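Local coordinates for inactive dihydropteroate synthase 2 (Mycobacterium tuberculosis, PDB 2VP8), which probably lacks dihydropteroate synthase activity despite its family, with very low affinity for the pterin pyrophosphate substrate, yet probably binds the inhibitor dapsone, at residues V97-E100 with I101-V105; T124-A127 with Q128-K131; G208-R211 with E212-L215; A292-R295 with R296-M300. All coordinates share one frame; numbering follows the deposited sequence.

Interaction 1: residues V97-E100 with I101-V105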
loop_
_atom_site.group_PDB
_atom_site.type_symbol
_atom_site.label_atom_id
_atom_site.label_comp_id
_atom_site.label_asym_id
_atom_site.label_seq_id
_atom_site.Cartn_x
_atom_site.Cartn_y
_atom_site.Cartn_z
ATOM N N VAL B 97 25.444 -16.846 26.380
ATOM C CA VAL B 97 26.158 -16.736 25.114
ATOM C C VAL B 97 26.520 -18.143 24.655
ATOM O O VAL B 97 26.361 -18.484 23.483
ATOM C CB VAL B 97 27.439 -15.876 25.241
ATOM C CG1 VAL B 97 28.195 -15.818 23.919
ATOM C CG2 VAL B 97 27.096 -14.473 25.706
ATOM N N ASP B 98 26.995 -18.951 25.605
ATOM C CA ASP B 98 27.409 -20.331 25.357
ATOM C C ASP B 98 26.237 -21.154 24.840
ATOM O O ASP B 98 26.356 -21.852 23.830
ATOM C CB ASP B 98 27.956 -20.974 26.636
ATOM C CG ASP B 98 28.812 -20.025 27.460
ATOM O OD1 ASP B 98 29.866 -20.467 27.968
ATOM O OD2 ASP B 98 28.433 -18.843 27.615
ATOM N N THR B 99 25.105 -21.055 25.534
ATOM C CA THR B 99 23.909 -21.814 25.180
ATOM C C THR B 99 23.268 -21.279 23.902
ATOM O O THR B 99 22.773 -22.057 23.083
ATOM C CB THR B 99 22.862 -21.843 26.322
ATOM O OG1 THR B 99 22.244 -20.555 26.447
ATOM C CG2 THR B 99 23.506 -22.256 27.656
ATOM N N GLU B 100 23.291 -19.958 23.730
ATOM C CA GLU B 100 22.737 -19.323 22.531
ATOM C C GLU B 100 23.441 -19.797 21.260
ATOM O O GLU B 100 22.803 -19.949 20.220
ATOM C CB GLU B 100 22.789 -17.793 22.629
ATOM C CG GLU B 100 21.755 -17.096 21.733
ATOM C CD GLU B 100 22.104 -15.656 21.386
ATOM O OE1 GLU B 100 22.797 -14.979 22.180
ATOM O OE2 GLU B 100 21.669 -15.194 20.308
ATOM N N ILE B 101 24.753 -20.014 21.351
ATOM C CA ILE B 101 25.538 -20.595 20.261
ATOM C C ILE B 101 25.050 -22.010 19.962
ATOM O O ILE B 101 24.768 -22.337 18.809
ATOM C CB ILE B 101 27.069 -20.608 20.577
ATOM C CG1 ILE B 101 27.651 -19.191 20.565
ATOM C CG2 ILE B 101 27.846 -21.512 19.604
ATOM C CD1 ILE B 101 27.601 -18.509 19.215
ATOM N N THR B 102 24.930 -22.832 21.006
ATOM C CA THR B 102 24.474 -24.219 20.858
ATOM C C THR B 102 22.991 -24.304 20.481
ATOM O O THR B 102 22.432 -25.395 20.385
ATOM C CB THR B 102 24.748 -25.080 22.128
ATOM O OG1 THR B 102 24.044 -24.534 23.249
ATOM C CG2 THR B 102 26.250 -25.152 22.447
ATOM N N ARG B 103 22.362 -23.149 20.273
ATOM C CA ARG B 103 21.001 -23.092 19.746
ATOM C C ARG B 103 20.965 -22.647 18.286
ATOM O O ARG B 103 20.206 -23.199 17.495
ATOM C CB ARG B 103 20.091 -22.205 20.614
ATOM C CG ARG B 103 19.541 -22.923 21.853
ATOM C CD ARG B 103 18.122 -22.465 22.215
ATOM N NE ARG B 103 18.097 -21.413 23.235
ATOM C CZ ARG B 103 18.066 -21.632 24.550
ATOM N NH1 ARG B 103 18.064 -22.871 25.033
ATOM N NH2 ARG B 103 18.046 -20.605 25.392
ATOM N N LEU B 104 21.791 -21.667 17.927
ATOM C CA LEU B 104 21.791 -21.123 16.561
ATOM C C LEU B 104 22.613 -21.941 15.575
ATOM O O LEU B 104 22.212 -22.107 14.420
ATOM C CB LEU B 104 22.284 -19.669 16.534
ATOM C CG LEU B 104 21.423 -18.554 17.127
ATOM C CD1 LEU B 104 22.176 -17.245 17.054
ATOM C CD2 LEU B 104 20.080 -18.428 16.424
ATOM N N VAL B 105 23.764 -22.431 16.031
ATOM C CA VAL B 105 24.736 -23.094 15.152
ATOM C C VAL B 105 24.175 -24.339 14.442
ATOM O O VAL B 105 24.217 -24.404 13.216
ATOM C CB VAL B 105 26.106 -23.353 15.870
ATOM C CG1 VAL B 105 26.974 -24.349 15.100
ATOM C CG2 VAL B 105 26.855 -22.044 16.036
#

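Interaction 2: residues T124-A127 with Q128-K131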
loop_
_atom_site.group_PDB
_atom_site.type_symbol
_atom_site.label_atom_id
_atom_site.label_comp_id
_atom_site.label_asym_id
_atom_site.label_seq_id
_atom_site.Cartn_x
_atom_site.Cartn_y
_atom_site.Cartn_z
ATOM N N THR B 124 21.268 -11.262 15.900
ATOM C CA THR B 124 22.044 -11.174 17.135
ATOM C C THR B 124 22.704 -9.811 17.302
ATOM O O THR B 124 23.056 -9.156 16.322
ATOM C CB THR B 124 23.119 -12.285 17.235
ATOM O OG1 THR B 124 23.806 -12.176 18.488
ATOM C CG2 THR B 124 24.131 -12.184 16.097
ATOM N N TRP B 125 22.870 -9.393 18.550
ATOM C CA TRP B 125 23.562 -8.149 18.858
ATOM C C TRP B 125 24.955 -8.410 19.427
ATOM O O TRP B 125 25.762 -7.488 19.551
ATOM C CB TRP B 125 22.735 -7.306 19.827
ATOM C CG TRP B 125 22.434 -7.990 21.129
ATOM C CD1 TRP B 125 21.404 -8.851 21.384
ATOM C CD2 TRP B 125 23.165 -7.862 22.358
ATOM N NE1 TRP B 125 21.450 -9.269 22.692
ATOM C CE2 TRP B 125 22.519 -8.678 23.314
ATOM C CE3 TRP B 125 24.302 -7.138 22.746
ATOM C CZ2 TRP B 125 22.971 -8.791 24.634
ATOM C CZ3 TRP B 125 24.753 -7.251 24.062
ATOM C CH2 TRP B 125 24.087 -8.074 24.988
ATOM N N ARG B 126 25.228 -9.675 19.750
ATOM C CA ARG B 126 26.496 -10.098 20.358
ATOM C C ARG B 126 27.497 -10.606 19.322
ATOM O O ARG B 126 27.188 -11.502 18.536
ATOM C CB ARG B 126 26.252 -11.182 21.411
ATOM C CG ARG B 126 25.536 -10.713 22.667
ATOM C CD ARG B 126 25.430 -11.842 23.673
ATOM N NE ARG B 126 25.688 -11.379 25.038
ATOM C CZ ARG B 126 24.798 -11.395 26.028
ATOM N NH1 ARG B 126 23.570 -11.863 25.819
ATOM N NH2 ARG B 126 25.140 -10.949 27.233
ATOM N N ALA B 127 28.697 -10.033 19.338
ATOM C CA ALA B 127 29.757 -10.364 18.379
ATOM C C ALA B 127 30.207 -11.831 18.431
ATOM O O ALA B 127 30.472 -12.439 17.391
ATOM C CB ALA B 127 30.949 -9.436 18.577
ATOM N N GLN B 128 30.301 -12.382 19.640
ATOM C CA GLN B 128 30.654 -13.788 19.834
ATOM C C GLN B 128 29.625 -14.697 19.153
ATOM O O GLN B 128 29.983 -15.694 18.522
ATOM C CB GLN B 128 30.760 -14.127 21.330
ATOM C CG GLN B 128 31.867 -13.389 22.090
ATOM C CD GLN B 128 32.110 -13.955 23.488
ATOM O OE1 GLN B 128 31.422 -14.879 23.928
ATOM N NE2 GLN B 128 33.098 -13.402 24.191
ATOM N N VAL B 129 28.350 -14.329 19.276
ATOM C CA VAL B 129 27.250 -15.091 18.690
ATOM C C VAL B 129 27.284 -15.013 17.163
ATOM O O VAL B 129 27.114 -16.023 16.481
ATOM C CB VAL B 129 25.881 -14.620 19.231
ATOM C CG1 VAL B 129 24.765 -15.482 18.687
ATOM C CG2 VAL B 129 25.860 -14.668 20.746
ATOM N N ALA B 130 27.520 -13.814 16.640
ATOM C CA ALA B 130 27.634 -13.600 15.202
ATOM C C ALA B 130 28.815 -14.349 14.601
ATOM O O ALA B 130 28.733 -14.834 13.472
ATOM C CB ALA B 130 27.743 -12.120 14.891
ATOM N N LYS B 131 29.902 -14.439 15.366
ATOM C CA LYS B 131 31.116 -15.129 14.938
ATOM C C LYS B 131 30.824 -16.578 14.543
ATOM O O LYS B 131 31.055 -16.973 13.398
ATOM C CB LYS B 131 32.182 -15.069 16.038
ATOM C CG LYS B 131 33.619 -15.216 15.542
ATOM C CD LYS B 131 34.626 -15.212 16.689
ATOM C CE LYS B 131 36.059 -15.182 16.169
ATOM N NZ LYS B 131 37.048 -15.531 17.225
#

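Interaction 3: residues G208-R211 with E212-L215. With EDO (1,2-ethanediol), chain F.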
loop_
_atom_site.group_PDB
_atom_site.type_symbol
_atom_site.label_atom_id
_atom_site.label_comp_id
_atom_site.label_asym_id
_atom_site.label_seq_id
_atom_site.Cartn_x
_atom_site.Cartn_y
_atom_site.Cartn_z
ATOM N N GLY B 208 36.062 -2.952 7.094
ATOM C CA GLY B 208 36.387 -4.042 6.159
ATOM C C GLY B 208 35.184 -4.865 5.727
ATOM O O GLY B 208 35.327 -5.997 5.252
ATOM N N VAL B 209 33.991 -4.308 5.909
ATOM C CA VAL B 209 32.773 -4.947 5.434
ATOM C C VAL B 209 32.544 -4.479 4.003
ATOM O O VAL B 209 32.575 -3.279 3.732
ATOM C CB VAL B 209 31.559 -4.592 6.318
ATOM C CG1 VAL B 209 30.302 -5.294 5.821
ATOM C CG2 VAL B 209 31.832 -4.953 7.776
ATOM N N ALA B 210 32.344 -5.423 3.087
ATOM C CA ALA B 210 32.111 -5.091 1.685
ATOM C C ALA B 210 30.942 -4.114 1.568
ATOM O O ALA B 210 29.886 -4.309 2.192
ATOM C CB ALA B 210 31.849 -6.350 0.876
ATOM N N ARG B 211 31.141 -3.057 0.785
ATOM C CA ARG B 211 30.139 -1.999 0.653
ATOM C C ARG B 211 28.758 -2.542 0.262
ATOM O O ARG B 211 27.745 -2.151 0.849
ATOM C CB ARG B 211 30.607 -0.933 -0.343
ATOM C CG ARG B 211 29.653 0.240 -0.491
ATOM C CD ARG B 211 30.268 1.360 -1.314
ATOM N NE ARG B 211 31.243 2.132 -0.547
ATOM C CZ ARG B 211 30.982 3.279 0.077
ATOM N NH1 ARG B 211 29.768 3.817 0.034
ATOM N NH2 ARG B 211 31.946 3.893 0.746
ATOM N N GLU B 212 28.733 -3.452 -0.712
ATOM C CA GLU B 212 27.480 -3.961 -1.273
ATOM C C GLU B 212 26.711 -4.877 -0.326
ATOM O O GLU B 212 25.516 -5.103 -0.517
ATOM C CB GLU B 212 27.707 -4.651 -2.628
ATOM C CG GLU B 212 28.633 -5.869 -2.604
ATOM C CD GLU B 212 30.112 -5.503 -2.624
ATOM O OE1 GLU B 212 30.439 -4.303 -2.788
ATOM O OE2 GLU B 212 30.946 -6.427 -2.479
ATOM N N LYS B 213 27.386 -5.390 0.696
ATOM C CA LYS B 213 26.756 -6.303 1.647
ATOM C C LYS B 213 26.178 -5.557 2.852
ATOM O O LYS B 213 25.641 -6.177 3.771
ATOM C CB LYS B 213 27.740 -7.388 2.104
ATOM C CG LYS B 213 28.385 -8.178 0.978
ATOM C CD LYS B 213 28.965 -9.493 1.490
ATOM C CE LYS B 213 29.815 -10.190 0.430
ATOM N NZ LYS B 213 29.944 -11.649 0.693
ATOM N N VAL B 214 26.288 -4.230 2.849
ATOM C CA VAL B 214 25.733 -3.419 3.932
ATOM C C VAL B 214 24.317 -2.954 3.599
ATOM O O VAL B 214 24.087 -2.361 2.549
ATOM C CB VAL B 214 26.597 -2.179 4.246
ATOM C CG1 VAL B 214 25.975 -1.383 5.393
ATOM C CG2 VAL B 214 28.021 -2.573 4.588
ATOM N N LEU B 215 23.380 -3.232 4.502
ATOM C CA LEU B 215 22.011 -2.739 4.398
ATOM C C LEU B 215 21.735 -1.782 5.559
ATOM O O LEU B 215 22.339 -1.909 6.629
ATOM C CB LEU B 215 21.017 -3.907 4.428
ATOM C CG LEU B 215 20.964 -4.881 3.240
ATOM C CD1 LEU B 215 22.120 -5.898 3.250
ATOM C CD2 LEU B 215 19.641 -5.613 3.215
HETATM C C1 EDO F . 27.054 3.034 -2.461
HETATM O O1 EDO F . 26.334 2.001 -1.769
HETATM C C2 EDO F . 26.775 4.399 -1.833
HETATM O O2 EDO F . 27.011 4.345 -0.419
HETATM O O HOH W 1 25.059 -2.124 -0.079
#

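Interaction 4: residues A292-R295 with R296-M300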
loop_
_atom_site.group_PDB
_atom_site.type_symbol
_atom_site.label_atom_id
_atom_site.label_comp_id
_atom_site.label_asym_id
_atom_site.label_seq_id
_atom_site.Cartn_x
_atom_site.Cartn_y
_atom_site.Cartn_z
ATOM N N ALA B 292 4.220 -14.823 2.453
ATOM C CA ALA B 292 3.315 -14.789 1.303
ATOM C C ALA B 292 2.533 -13.466 1.110
ATOM O O ALA B 292 2.468 -12.944 -0.005
ATOM C CB ALA B 292 2.376 -15.985 1.330
ATOM N N ALA B 293 1.945 -12.928 2.181
ATOM C CA ALA B 293 1.158 -11.695 2.081
ATOM C C ALA B 293 2.047 -10.568 1.596
ATOM O O ALA B 293 1.655 -9.761 0.751
ATOM C CB ALA B 293 0.515 -11.333 3.410
ATOM N N THR B 294 3.262 -10.537 2.129
ATOM C CA THR B 294 4.232 -9.523 1.747
ATOM C C THR B 294 4.669 -9.742 0.306
ATOM O O THR B 294 4.725 -8.786 -0.477
ATOM C CB THR B 294 5.428 -9.520 2.697
ATOM O OG1 THR B 294 4.952 -9.293 4.031
ATOM C CG2 THR B 294 6.413 -8.427 2.323
ATOM N N ARG B 295 4.932 -10.993 -0.065
ATOM C CA ARG B 295 5.367 -11.258 -1.423
ATOM C C ARG B 295 4.352 -10.719 -2.424
ATOM O O ARG B 295 4.730 -10.057 -3.397
ATOM C CB ARG B 295 5.612 -12.736 -1.671
ATOM C CG ARG B 295 6.340 -12.972 -2.988
ATOM C CD ARG B 295 6.219 -14.384 -3.459
ATOM N NE ARG B 295 4.845 -14.724 -3.799
ATOM C CZ ARG B 295 4.067 -15.524 -3.077
ATOM N NH1 ARG B 295 4.529 -16.073 -1.955
ATOM N NH2 ARG B 295 2.826 -15.774 -3.485
ATOM N N ARG B 296 3.070 -10.978 -2.158
ATOM C CA ARG B 296 1.994 -10.564 -3.053
ATOM C C ARG B 296 1.864 -9.043 -3.176
ATOM O O ARG B 296 1.509 -8.534 -4.234
ATOM C CB ARG B 296 0.680 -11.232 -2.665
ATOM C CG ARG B 296 0.678 -12.715 -3.016
ATOM C CD ARG B 296 -0.688 -13.344 -2.906
ATOM N NE ARG B 296 -1.110 -13.428 -1.513
ATOM C CZ ARG B 296 -1.023 -14.519 -0.756
ATOM N NH1 ARG B 296 -0.551 -15.666 -1.252
ATOM N NH2 ARG B 296 -1.431 -14.458 0.509
ATOM N N VAL B 297 2.158 -8.326 -2.095
ATOM C CA VAL B 297 2.142 -6.866 -2.117
ATOM C C VAL B 297 3.283 -6.345 -2.994
ATOM O O VAL B 297 3.056 -5.565 -3.915
ATOM C CB VAL B 297 2.231 -6.275 -0.692
ATOM C CG1 VAL B 297 2.615 -4.806 -0.739
ATOM C CG2 VAL B 297 0.905 -6.466 0.045
ATOM N N LEU B 298 4.500 -6.808 -2.714
ATOM C CA LEU B 298 5.693 -6.444 -3.479
ATOM C C LEU B 298 5.598 -6.792 -4.958
ATOM O O LEU B 298 6.166 -6.100 -5.795
ATOM C CB LEU B 298 6.920 -7.130 -2.883
ATOM C CG LEU B 298 7.121 -6.860 -1.397
ATOM C CD1 LEU B 298 8.409 -7.514 -0.944
ATOM C CD2 LEU B 298 7.142 -5.361 -1.115
ATOM N N GLU B 299 4.901 -7.877 -5.276
ATOM C CA GLU B 299 4.645 -8.240 -6.666
ATOM C C GLU B 299 3.735 -7.206 -7.339
ATOM O O GLU B 299 3.941 -6.838 -8.498
ATOM C CB GLU B 299 4.048 -9.644 -6.751
ATOM C CG GLU B 299 5.073 -10.741 -6.525
ATOM C CD GLU B 299 4.484 -12.149 -6.465
ATOM O OE1 GLU B 299 3.249 -12.320 -6.554
ATOM O OE2 GLU B 299 5.277 -13.100 -6.319
ATOM N N MET B 300 2.742 -6.723 -6.600
ATOM C CA MET B 300 1.784 -5.783 -7.151
ATOM C C MET B 300 2.452 -4.424 -7.379
ATOM O O MET B 300 2.262 -3.798 -8.430
ATOM C CB MET B 300 0.566 -5.685 -6.231
ATOM C CG MET B 300 -0.498 -4.708 -6.666
ATOM S SD MET B 300 -1.124 -4.914 -8.339
ATOM C CE MET B 300 -2.125 -6.395 -8.220
#

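Interaction 1: residues V97-E100 with I101-V105
Glu100 and Leu104 lie side by side one turn apart, both pointing off the same flank of the helix. Glu100 CB sits over its own peptide link to Ile101. From there CG swings away from the backbone nitrogen (chi1 -156°), and the extended chain carries the carboxylate out along that flank. At the tip OE2 comes to 3.9 Å from Leu104 CD1, a packing contact of oxygen against methyl, while OE1 turns to the CG2 methyl of Val129 on the next helix. The backbone ties the same two residues: Leu104 N donates to Glu100 O over 3.0 Å, and Arg103 N makes a weak bond to that carbonyl at 3.2 Å.

This is the opening turn of helix 98-114, which leads from strand 81-85 to strand 119-123 in the TIM barrel of the pterin-binding family. Val97, just ahead of the helix, already offers its carbonyl to it, with Ile101 N 3.1 Å from Val97 O. Ile101 CG1 also lies 3.3 Å from Val97 O, and the side chain goes on to Ala132 on helix 127-136.

Towards the outside, Thr102 OG1 bonds back to Thr99 O at 2.8 Å. A chi1 of 61° sets the hydroxyl between the backbone nitrogen and the carbonyl carbon, and it reaches that oxygen well off the carbonyl axis, at a C=O...O angle of 110°. Arg103 runs its CB and CG past Thr99 O, and its bent chain takes the guanidinium obliquely towards Thr99 OG1, which itself makes a weak hydrogen bond to Asp96.

Interaction 2: residues T124-A127 with Q128-K131
An ST turn leads straight into the N-cap of helix 127-136, and across this start Thr124 and Arg126 both pack on Val129. With chi1 at -178°, Thr124 OG1 lies beside its own carbonyl carbon, where it accepts the backbone N-H of Arg126 (Thr124 OG1 to Arg126 N, 3.1 Å). The same oxygen rests against the branch point of the valine, 3.3 Å from Val129 CB. The threonine methyl meets the next residue, CG2 lying 3.8 Å from Ala130 CB.

Arg126, the N-cap residue, begins the helical bonding: its carbonyl takes Ala130 N at 3.0 Å (Arg126 O to Ala130 N). Ala127 O follows with Lys131 N at 2.9 Å. Arg126 CB meets Val129 CG2 at 3.6 Å, after which the chain leaves the helix. CG passes over the centre of the Trp125 ring, and Trp125 CZ2 lies 3.3 Å above the guanidinium plane, towards its rim.

Ala127 N is hydrogen-bonded to Asp149 OD2. Thr124, just after barrel strand 119-123, is about 11 Å, side chain to side chain, from His220, which probably marks family members without synthase activity. Val129 packs on Leu104 of helix 98-114, while Ala130 meets Met152 and Lys131 meets Phe159 on helix 152-159.

Interaction 3: residues G208-R211 with E212-L215
Two backbone hydrogen bonds fold Ala210 to Val214 into a short 3-10 turn. Lys213 N donates to Ala210 O (3.1 Å) and Val214 N to Arg211 O (3.2 Å). In both the donor stands nearly 60° out of the carbonyl plane, away from the lone-pair directions. Just upstream, Gly208 ends helix 186-207 in a Schellman motif, its phi positive; just downstream the chain enters strand 214-217. The turn is therefore the link from helix to strand in the barrel.

The apolar part is small. Val209 CG1 meets Val214 CG2 at 3.8 Å, the two side chains crossing at about a right angle, and Val214 continues onto Ala201 and Val205 of helix 186-207.

Polar side chains also pack through their carbons and oxygens. Ala210 CB touches Glu212 OE2 at 3.5 Å, because chi1 of 61° and a bend at chi2 curl the glutamate back over the turn. Ala210 CB also meets CG of Lys213.

One water joins the turn to the strand, donating to both Arg211 O and Val214 O at 2.8 Å.

Among the charged groups, the extended chain of Lys213 delivers NZ to a hydrogen bond with Gly160 O. Arg211 NH1 approaches O2 of an ethanediol, probably from the crystallisation liquor, in a weak bond of 2.8 Å at the guanidinium edge; NH2 has a long, weak ion pair with Glu202. Glu212 OE1 stays 6.9 Å from Arg211 NE, too far for a salt bridge. Within the turn, backbone bonds and a water do the polar work; the Arg211-Glu212 pair, not in contact, probably adds little.

Interaction 4: residues A292-R295 with R296-M300
Four successive backbone hydrogen bonds of the i to i+4 kind join Ala292-Arg295 to Arg296-Met300, all within helix 291-306. Leu298 N to Thr294 O, 3.0 Å, runs nearly along the C=O axis with an N-H...O angle of 176°. Its neighbours bend more, as in Val297 N to Ala293 O at 3.2 Å.

Arg295 and Glu299 lie side by side. A bend at chi3 (66°) turns the arginine so that NE meets Glu299 OE2 at 3.0 Å, a salt bridge whose hydrogen bond is weak. The carboxylate oxygen comes in at the guanidinium edge, with the two group planes 53° apart; NH1 is held by Asp77 O.

The helix follows strand 285-288 and packs on the outside of the TIM barrel. Thr294 CG2 meets Leu298 CD1 at 3.9 Å on the inward side, with Leu298 reaching Phe286 and Ile44 and Thr294 reaching Val288.

Arg296 folds back along the helix, with Ala292 O 3.9 Å above the centre of its guanidinium face. Arg295 NH2 lies 4.0 Å from Arg296 NH1, planes almost perpendicular, a close approach of like charges probably eased by Glu299 and by Glu269 of the second subunit, which forms a salt bridge with Arg296 NE.

All four are local contacts at helices or turns of one barrel. Interactions 1 and 2 touch: Ile101 CD1 reaches Val129 CA at 3.5 Å, so the starts of two consecutive barrel helices pack together. The first is a surface contact, the second partly buried. Interaction 3, centred about 17 Å from interaction 2, is also partly buried but closes a helix-to-strand turn. Interaction 4, partly buried as well, lies about 31 Å, centre to centre, from interaction 2, across the middle of the chain. Of the four, it is where the second subunit makes contact and where a salt bridge spans the two segments.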